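Local coordinates for indole-3-pyruvate decarboxylase (Azospirillum brasilense, PDB 2NXW), which decarboxylates indole-3-pyruvate to indole-3-acetaldehyde with thiamine diphosphate and a metal ion as cofactors, a step in the biosynthesis of the plant hormone auxin, at residues Leu494-Phe499 with Gly510-Thr515; Asp501-Met506 with Gly531-Ile536. All coordinates share one frame; numbering follows the deposited sequence.

Contact 1 of 2, residues Leu494-Phe499 with Gly510-Thr515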
loop_
_atom_site.group_PDB
_atom_site.type_symbol
_atom_site.label_atom_id
_atom_site.label_comp_id
_atom_site.label_asym_id
_atom_site.label_seq_id
_atom_site.Cartn_x
_atom_site.Cartn_y
_atom_site.Cartn_z
ATOM N N LEU A 494 -8.057 -34.628 -14.964
ATOM C CA LEU A 494 -6.639 -34.949 -14.925
ATOM C C LEU A 494 -6.419 -36.281 -15.619
ATOM O O LEU A 494 -7.371 -37.015 -15.909
ATOM C CB LEU A 494 -6.124 -34.996 -13.479
ATOM C CG LEU A 494 -6.304 -33.687 -12.687
ATOM C CD1 LEU A 494 -5.774 -33.847 -11.267
ATOM C CD2 LEU A 494 -5.577 -32.537 -13.392
ATOM N N ASP A 495 -5.157 -36.582 -15.885
ATOM C CA ASP A 495 -4.780 -37.811 -16.571
ATOM C C ASP A 495 -4.687 -38.948 -15.562
ATOM O O ASP A 495 -4.839 -38.746 -14.352
ATOM C CB ASP A 495 -3.420 -37.605 -17.244
ATOM C CG ASP A 495 -3.258 -38.402 -18.512
ATOM O OD1 ASP A 495 -3.988 -39.396 -18.707
ATOM O OD2 ASP A 495 -2.370 -38.034 -19.314
ATOM N N ASP A 496 -4.440 -40.143 -16.077
ATOM C CA ASP A 496 -4.284 -41.335 -15.251
ATOM C C ASP A 496 -2.820 -41.430 -14.850
ATOM O O ASP A 496 -1.947 -41.462 -15.704
ATOM C CB ASP A 496 -4.688 -42.581 -16.062
ATOM C CG ASP A 496 -4.391 -43.887 -15.337
ATOM O OD1 ASP A 496 -4.786 -44.019 -14.163
ATOM O OD2 ASP A 496 -3.775 -44.786 -15.956
ATOM N N TRP A 497 -2.553 -41.384 -13.544
ATOM C CA TRP A 497 -1.194 -41.543 -13.020
ATOM C C TRP A 497 -1.304 -42.841 -12.212
ATOM O O TRP A 497 -2.237 -42.993 -11.416
ATOM C CB TRP A 497 -0.812 -40.396 -12.077
ATOM C CG TRP A 497 -0.650 -39.052 -12.730
ATOM C CD1 TRP A 497 -1.580 -38.381 -13.490
ATOM C CD2 TRP A 497 0.466 -38.162 -12.586
ATOM N NE1 TRP A 497 -1.110 -37.125 -13.812
ATOM C CE2 TRP A 497 0.140 -36.964 -13.272
ATOM C CE3 TRP A 497 1.708 -38.259 -11.937
ATOM C CZ2 TRP A 497 1.012 -35.872 -13.324
ATOM C CZ3 TRP A 497 2.578 -37.168 -11.987
ATOM C CH2 TRP A 497 2.219 -35.991 -12.677
ATOM N N ARG A 498 -0.378 -43.776 -12.428
ATOM C CA ARG A 498 -0.410 -45.053 -11.713
ATOM C C ARG A 498 0.450 -44.912 -10.463
ATOM O O ARG A 498 1.594 -45.362 -10.418
ATOM C CB ARG A 498 0.123 -46.177 -12.601
ATOM C CG ARG A 498 -0.874 -46.715 -13.621
ATOM C CD ARG A 498 -1.224 -45.724 -14.695
ATOM N NE ARG A 498 -0.058 -45.375 -15.500
ATOM C CZ ARG A 498 -0.119 -44.808 -16.700
ATOM N NH1 ARG A 498 0.999 -44.526 -17.350
ATOM N NH2 ARG A 498 -1.297 -44.540 -17.248
ATOM N N PHE A 499 -0.113 -44.272 -9.451
ATOM C CA PHE A 499 0.623 -43.999 -8.225
ATOM C C PHE A 499 1.089 -45.242 -7.477
ATOM O O PHE A 499 2.242 -45.295 -7.023
ATOM C CB PHE A 499 -0.228 -43.109 -7.314
ATOM C CG PHE A 499 -0.563 -41.754 -7.913
ATOM C CD1 PHE A 499 0.418 -40.775 -8.062
ATOM C CD2 PHE A 499 -1.876 -41.445 -8.267
ATOM C CE1 PHE A 499 0.094 -39.493 -8.546
ATOM C CE2 PHE A 499 -2.209 -40.171 -8.753
ATOM C CZ PHE A 499 -1.226 -39.197 -8.886
ATOM N N GLY A 510 2.739 -50.304 -2.702
ATOM C CA GLY A 510 1.555 -49.676 -3.236
ATOM C C GLY A 510 0.615 -50.673 -3.866
ATOM O O GLY A 510 1.037 -51.705 -4.385
ATOM N N VAL A 511 -0.670 -50.367 -3.783
ATOM C CA VAL A 511 -1.685 -51.198 -4.399
ATOM C C VAL A 511 -2.814 -50.319 -4.918
ATOM O O VAL A 511 -3.265 -49.403 -4.234
ATOM C CB VAL A 511 -2.241 -52.271 -3.412
ATOM C CG1 VAL A 511 -2.887 -51.631 -2.219
ATOM C CG2 VAL A 511 -3.229 -53.185 -4.135
ATOM N N ARG A 512 -3.243 -50.583 -6.149
ATOM C CA ARG A 512 -4.356 -49.841 -6.741
ATOM C C ARG A 512 -5.601 -50.694 -6.537
ATOM O O ARG A 512 -5.612 -51.884 -6.871
ATOM C CB ARG A 512 -4.124 -49.612 -8.235
ATOM C CG ARG A 512 -5.355 -49.068 -8.970
ATOM C CD ARG A 512 -5.058 -48.715 -10.423
ATOM N NE ARG A 512 -4.368 -47.434 -10.534
ATOM C CZ ARG A 512 -4.352 -46.684 -11.629
ATOM N NH1 ARG A 512 -4.972 -47.098 -12.731
ATOM N NH2 ARG A 512 -3.796 -45.483 -11.603
ATOM N N VAL A 513 -6.640 -50.099 -5.974
ATOM C CA VAL A 513 -7.880 -50.819 -5.724
ATOM C C VAL A 513 -9.039 -50.123 -6.433
ATOM O O VAL A 513 -9.102 -48.890 -6.476
ATOM C CB VAL A 513 -8.180 -50.948 -4.191
ATOM C CG1 VAL A 513 -7.096 -51.799 -3.524
ATOM C CG2 VAL A 513 -8.244 -49.578 -3.525
ATOM N N ARG A 514 -9.930 -50.926 -7.018
ATOM C CA ARG A 514 -11.093 -50.406 -7.740
ATOM C C ARG A 514 -12.442 -50.790 -7.139
ATOM O O ARG A 514 -13.438 -50.093 -7.362
ATOM C CB ARG A 514 -11.057 -50.867 -9.195
ATOM C CG ARG A 514 -9.954 -50.226 -10.014
ATOM C CD ARG A 514 -10.075 -50.593 -11.499
ATOM N NE ARG A 514 -9.090 -49.881 -12.300
ATOM C CZ ARG A 514 -9.208 -48.607 -12.665
ATOM N NH1 ARG A 514 -10.279 -47.910 -12.304
ATOM N NH2 ARG A 514 -8.251 -48.036 -13.381
ATOM N N THR A 515 -12.498 -51.903 -6.412
ATOM C CA THR A 515 -13.758 -52.323 -5.805
ATOM C C THR A 515 -13.739 -52.208 -4.293
ATOM O O THR A 515 -12.671 -52.116 -3.663
ATOM C CB THR A 515 -14.101 -53.778 -6.152
ATOM O OG1 THR A 515 -13.146 -54.650 -5.533
ATOM C CG2 THR A 515 -14.067 -53.991 -7.651
HETATM O O HOH W 1 -4.298 -47.215 -16.008
HETATM O O HOH W 2 -7.445 -45.911 -15.118
#
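Arg512 reaches from its strand to the loop 494-499 and brings its guanidinium edge to the carboxylate of Asp496. The stronger bond of this salt bridge runs from Arg512 NH2 to Asp496 OD1, 3.1 Å with an N-H...O angle of 151°, and meets OD1 on its syn side. The same Arg512 NH2 forms a salt bridge with OE2 of Glu537 on the neighbouring strand, which also accepts from Phe499 N, fixing the guanidinium between loop and sheet. Arg512 NH1 adds a weak bond of 3.4 Å to Asp496 OD1, so one oxygen takes both nitrogens although carboxylate and guanidinium planes are turned 61° apart. The Arg512 chain leaves the strand extended and bends at chi3 (-78°), which turns its flat end toward the loop. Arg498 CG lies over one face of that guanidinium, offset toward its rim, 3.8 Å from Arg512 NH2. Bends at chi2 and chi3 fold Arg498 back toward Asp496, where Arg498 NH2 donates to Asp496 OD2 at 2.8 Å from above the carboxylate plane. Asp496 thus gives one oxygen to each arginine, an arrangement that probably favours its ionised form. Water 1 donates to Asp496 OD2 and accepts weakly from Arg512 NH1; water 2 takes a bond from Arg514 NH2 and gives a weak one to Asp496 OD1. On the second subunit, Ala504 O accepts from Arg498 NH1, and Arg463 makes a cation-pi contact with Trp497. The whole is a salt-bridge network of Asp496, Arg498 and Arg512, with Glu537 as the further partner of Arg512. It joins strand 509-513, outermost within the chain in the parallel sheet of the C-terminal thiamine diphosphate-binding domain, to the loop that leads into helix 499-502.

Contact 2 of 2, residues Asp501-Met506 with Gly531-Ile536; sequences DMAAGM and GRFQLI
Phe533 packs against Ala503 and Met506, and Leu535 against Ala503, where the chain after helix 499-502 lies beside strand 534-539, an inner strand of the parallel sheet in an alpha/beta domain of the thiamine diphosphate enzyme family. The buried part is apolar. Ala503 CB points at the sheet and touches Phe533 CE1 at 4.0 Å and Leu535 CD2 at 4.2 Å, bridging the two side chains. Met506 CB comes up to Phe533 CZ, also at 4.0 Å, while the rest of Met506 continues toward Met502 of the second subunit. Phe533 CG sits between its own backbone N and carbonyl carbon (chi1 76°), which carries the ring over to the 3-10 turn 504-506. Leu535 also touches Val471 and Leu473 of strand 470-475.

Backbone carbonyls make a second kind of contact with the ring. Met506 O lies near the ring plane, 3.5 Å from Phe533 CE2, a polar approach to the ring edge. Ala503 O comes obliquely to Phe533 CZ and is itself the acceptor for Met506 N, a bond of 2.9 Å that closes the turn.

Polar links lie at the exposed margin. Asp509 forms a salt bridge with Arg532 NE, and water 3 spans the two segments, donating to Ala504 O at 2.7 Å and accepting from Arg532 NH2 at 2.8 Å in the guanidinium plane.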
loop_
_atom_site.group_PDB
_atom_site.type_symbol
_atom_site.label_atom_id
_atom_site.label_comp_id
_atom_site.label_asym_id
_atom_site.label_seq_id
_atom_site.Cartn_x
_atom_site.Cartn_y
_atom_site.Cartn_z
ATOM N N ASP A 501 1.845 -48.058 -8.669
ATOM C CA ASP A 501 2.970 -48.611 -9.428
ATOM C C ASP A 501 4.276 -47.852 -9.209
ATOM O O ASP A 501 5.357 -48.348 -9.529
ATOM C CB ASP A 501 2.685 -48.591 -10.931
ATOM C CG ASP A 501 1.659 -49.622 -11.368
ATOM O OD1 ASP A 501 1.307 -50.529 -10.581
ATOM O OD2 ASP A 501 1.216 -49.516 -12.539
ATOM N N MET A 502 4.187 -46.628 -8.701
ATOM C CA MET A 502 5.385 -45.836 -8.477
ATOM C C MET A 502 5.913 -45.952 -7.049
ATOM O O MET A 502 7.010 -45.485 -6.754
ATOM C CB MET A 502 5.085 -44.368 -8.806
ATOM C CG MET A 502 4.668 -44.155 -10.254
ATOM S SD MET A 502 4.133 -42.437 -10.608
ATOM C CE MET A 502 5.678 -41.644 -10.704
ATOM N N ALA A 503 5.146 -46.597 -6.173
ATOM C CA ALA A 503 5.553 -46.715 -4.776
ATOM C C ALA A 503 6.838 -47.493 -4.545
ATOM O O ALA A 503 7.648 -47.106 -3.698
ATOM C CB ALA A 503 4.428 -47.339 -3.948
ATOM N N ALA A 504 7.025 -48.588 -5.271
ATOM C CA ALA A 504 8.224 -49.392 -5.066
ATOM C C ALA A 504 9.505 -48.603 -5.305
ATOM O O ALA A 504 10.495 -48.797 -4.600
ATOM C CB ALA A 504 8.193 -50.633 -5.959
ATOM N N GLY A 505 9.482 -47.712 -6.292
ATOM C CA GLY A 505 10.660 -46.914 -6.596
ATOM C C GLY A 505 11.031 -45.969 -5.466
ATOM O O GLY A 505 12.169 -45.486 -5.393
ATOM N N MET A 506 10.063 -45.715 -4.586
ATOM C CA MET A 506 10.237 -44.845 -3.429
ATOM C C MET A 506 10.421 -45.629 -2.137
ATOM O O MET A 506 10.447 -45.048 -1.052
ATOM C CB MET A 506 9.030 -43.920 -3.258
ATOM C CG MET A 506 8.895 -42.879 -4.324
ATOM S SD MET A 506 7.560 -41.747 -3.937
ATOM C CE MET A 506 6.108 -42.668 -4.452
ATOM N N GLY A 531 6.994 -51.179 8.734
ATOM C CA GLY A 531 8.362 -51.224 8.239
ATOM C C GLY A 531 8.592 -50.527 6.900
ATOM O O GLY A 531 9.726 -50.191 6.554
ATOM N N ARG A 532 7.516 -50.335 6.139
ATOM C CA ARG A 532 7.553 -49.666 4.835
ATOM C C ARG A 532 6.252 -48.887 4.715
ATOM O O ARG A 532 5.222 -49.348 5.203
ATOM C CB ARG A 532 7.598 -50.693 3.693
ATOM C CG ARG A 532 8.926 -51.436 3.561
ATOM C CD ARG A 532 8.791 -52.652 2.650
ATOM N NE ARG A 532 8.520 -52.322 1.246
ATOM C CZ ARG A 532 9.439 -51.915 0.372
ATOM N NH1 ARG A 532 10.709 -51.779 0.745
ATOM N NH2 ARG A 532 9.095 -51.655 -0.887
ATOM N N PHE A 533 6.284 -47.710 4.086
ATOM C CA PHE A 533 5.027 -46.985 3.930
ATOM C C PHE A 533 4.094 -47.808 3.043
ATOM O O PHE A 533 4.536 -48.587 2.192
ATOM C CB PHE A 533 5.256 -45.558 3.373
ATOM C CG PHE A 533 5.572 -45.483 1.899
ATOM C CD1 PHE A 533 4.557 -45.614 0.953
ATOM C CD2 PHE A 533 6.866 -45.209 1.458
ATOM C CE1 PHE A 533 4.825 -45.471 -0.408
ATOM C CE2 PHE A 533 7.150 -45.063 0.092
ATOM C CZ PHE A 533 6.114 -45.196 -0.844
ATOM N N GLN A 534 2.803 -47.651 3.291
ATOM C CA GLN A 534 1.787 -48.389 2.559
ATOM C C GLN A 534 0.891 -47.407 1.835
ATOM O O GLN A 534 0.218 -46.598 2.469
ATOM C CB GLN A 534 0.953 -49.213 3.535
ATOM C CG GLN A 534 1.775 -50.179 4.387
ATOM C CD GLN A 534 2.346 -51.319 3.581
ATOM O OE1 GLN A 534 1.614 -52.015 2.870
ATOM N NE2 GLN A 534 3.660 -51.523 3.682
ATOM N N LEU A 535 0.892 -47.489 0.512
ATOM C CA LEU A 535 0.091 -46.595 -0.308
ATOM C C LEU A 535 -1.076 -47.348 -0.943
ATOM O O LEU A 535 -0.881 -48.278 -1.728
ATOM C CB LEU A 535 0.970 -45.974 -1.396
ATOM C CG LEU A 535 0.269 -45.059 -2.408
ATOM C CD1 LEU A 535 -0.335 -43.870 -1.687
ATOM C CD2 LEU A 535 1.271 -44.593 -3.458
ATOM N N ILE A 536 -2.285 -46.960 -0.570
ATOM C CA ILE A 536 -3.490 -47.561 -1.132
ATOM C C ILE A 536 -4.057 -46.525 -2.101
ATOM O O ILE A 536 -4.526 -45.464 -1.676
ATOM C CB ILE A 536 -4.546 -47.870 -0.042
ATOM C CG1 ILE A 536 -3.971 -48.863 0.983
ATOM C CG2 ILE A 536 -5.813 -48.467 -0.702
ATOM C CD1 ILE A 536 -4.852 -49.046 2.213
HETATM O O HOH W 3 10.789 -51.003 -3.035
#

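How the contacts relate
With centres 13 Å apart, both contacts reach the same parallel sheet of the C-terminal thiamine diphosphate-binding domain, through strands 509-513 and 534-539. Their segments alternate along the chain. Helix 499-502 starts at the end of 494-499 and runs into 501-506; strand 509-513 follows, and helix 516-528 connects it to its parallel neighbour 534-539, a beta-alpha-beta crossover. Val511 N and Leu535 O form a probable hydrogen bond (2.9 Å) between these strands. Gly510 N packs on Ala503 CB, and Phe499 O on Leu535 CD2. The connection 494-506 packs on the sheet and also touches the second subunit, while the Phe499 side chain lies about 4 Å from that of the magnesium ligand Asp449.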